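Local coordinates for protein Alp7A (PDB 5EC0) that binds adenine nucleotide as an actin-like protein of the bacterial cytoskeleton and probably forms filaments that segregate plasmids, at residues 181-184 with 185-188. Numbering follows the deposited sequence.
Sequences SEVA and RWAI
Glu-182 and Arg-185 run side by side in the same direction and close a salt bridge over one turn of chain, OE2 of Glu-182 lying 2.6 Å from NE of Arg-185. NE comes in from above the carboxylate plane, and the two flat groups are turned 47° apart; NH2 of Arg-185 adds a weak bond to the same OE2, at 3.3 Å. Glu-182 gets there because chi1 (-178°) sets CG opposite the backbone N and a bend at chi2 then turns the carboxylate toward Arg-185. NH1 is taken by the carbonyl of Leu-227. Were Arg-185 replaced by an alanine, the Glu-182 carboxylate would probably lose this charged mate and the Leu-227 carbonyl this donor.

The indole of Trp-186 lies against the guanidinium, its NE1 3.4 Å above the plane of that group and offset toward the rim. The Val-183 side chain touches the ring loosely, CG2 to CD1 of Trp-186 at 4.4 Å, while Val-183 O sits at the ring edge, near its plane.

Three successive i to i+3 backbone bonds join the residues: Arg-185 N to Glu-182 O (3.1 Å), Trp-186 N to Val-183 O and Ala-187 N to Ala-184 O. The first closes a type I beta turn from Glu-182 to Arg-185, which leads from the loop after strand 166-179 into short helix 185-189, packed against helix 364-386 and strand 207-213 of the actin-like fold.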
loop_
_atom_site.group_PDB
_atom_site.type_symbol
_atom_site.label_atom_id
_atom_site.label_comp_id
_atom_site.label_asym_id
_atom_site.label_seq_id
_atom_site.Cartn_x
_atom_site.Cartn_y
_atom_site.Cartn_z
ATOM N N SER A 181 -7.216 3.004 5.021
ATOM C CA SER A 181 -8.536 3.185 4.400
ATOM C C SER A 181 -9.213 4.476 4.857
ATOM O O SER A 181 -9.666 5.272 4.030
ATOM C CB SER A 181 -9.441 1.974 4.678
ATOM O OG SER A 181 -8.723 0.768 4.503
ATOM N N GLU A 182 -9.296 4.682 6.168
ATOM C CA GLU A 182 -9.836 5.932 6.685
ATOM C C GLU A 182 -8.931 7.090 6.307
ATOM O O GLU A 182 -9.431 8.121 5.855
ATOM C CB GLU A 182 -10.029 5.872 8.208
ATOM C CG GLU A 182 -10.634 7.136 8.840
ATOM C CD GLU A 182 -9.592 8.195 9.180
ATOM O OE1 GLU A 182 -8.399 7.849 9.307
ATOM O OE2 GLU A 182 -9.958 9.381 9.318
ATOM N N VAL A 183 -7.612 6.935 6.477
ATOM C CA VAL A 183 -6.685 8.059 6.257
ATOM C C VAL A 183 -6.687 8.541 4.795
ATOM O O VAL A 183 -6.332 9.684 4.498
ATOM C CB VAL A 183 -5.210 7.701 6.676
ATOM C CG1 VAL A 183 -4.555 6.756 5.675
ATOM C CG2 VAL A 183 -4.366 8.963 6.822
ATOM N N ALA A 184 -7.106 7.671 3.885
ATOM C CA ALA A 184 -7.142 8.011 2.477
ATOM C C ALA A 184 -8.079 9.180 2.191
ATOM O O ALA A 184 -7.982 9.803 1.136
ATOM C CB ALA A 184 -7.554 6.799 1.648
ATOM N N ARG A 185 -8.981 9.477 3.118
ATOM C CA ARG A 185 -9.939 10.541 2.865
ATOM C C ARG A 185 -9.185 11.857 2.739
ATOM O O ARG A 185 -9.666 12.765 2.088
ATOM C CB ARG A 185 -11.030 10.608 3.956
ATOM C CG ARG A 185 -10.551 11.140 5.311
ATOM C CD ARG A 185 -11.499 10.818 6.465
ATOM N NE ARG A 185 -10.890 11.234 7.728
ATOM C CZ ARG A 185 -11.043 12.424 8.316
ATOM N NH1 ARG A 185 -11.825 13.360 7.787
ATOM N NH2 ARG A 185 -10.409 12.674 9.455
ATOM N N TRP A 186 -7.984 11.949 3.308
ATOM C CA TRP A 186 -7.247 13.203 3.213
ATOM C C TRP A 186 -6.724 13.442 1.797
ATOM O O TRP A 186 -6.547 14.595 1.393
ATOM C CB TRP A 186 -6.114 13.252 4.243
ATOM C CG TRP A 186 -6.690 13.474 5.600
ATOM C CD1 TRP A 186 -6.832 12.545 6.598
ATOM C CD2 TRP A 186 -7.291 14.690 6.098
ATOM N NE1 TRP A 186 -7.453 13.111 7.682
ATOM C CE2 TRP A 186 -7.737 14.424 7.405
ATOM C CE3 TRP A 186 -7.466 15.976 5.555
ATOM C CZ2 TRP A 186 -8.357 15.407 8.203
ATOM C CZ3 TRP A 186 -8.077 16.955 6.345
ATOM C CH2 TRP A 186 -8.517 16.662 7.657
ATOM N N ALA A 187 -6.525 12.370 1.029
ATOM C CA ALA A 187 -6.071 12.522 -0.355
ATOM C C ALA A 187 -7.221 12.985 -1.256
ATOM O O ALA A 187 -6.991 13.521 -2.325
ATOM C CB ALA A 187 -5.464 11.206 -0.885
ATOM N N ILE A 188 -8.454 12.783 -0.801
ATOM C CA ILE A 188 -9.638 13.316 -1.482
ATOM C C ILE A 188 -9.961 14.763 -1.026
ATOM O O ILE A 188 -10.390 15.615 -1.819
ATOM C CB ILE A 188 -10.876 12.415 -1.218
ATOM C CG1 ILE A 188 -10.587 10.943 -1.582
ATOM C CG2 ILE A 188 -12.132 12.978 -1.918
ATOM C CD1 ILE A 188 -10.192 10.716 -3.060
#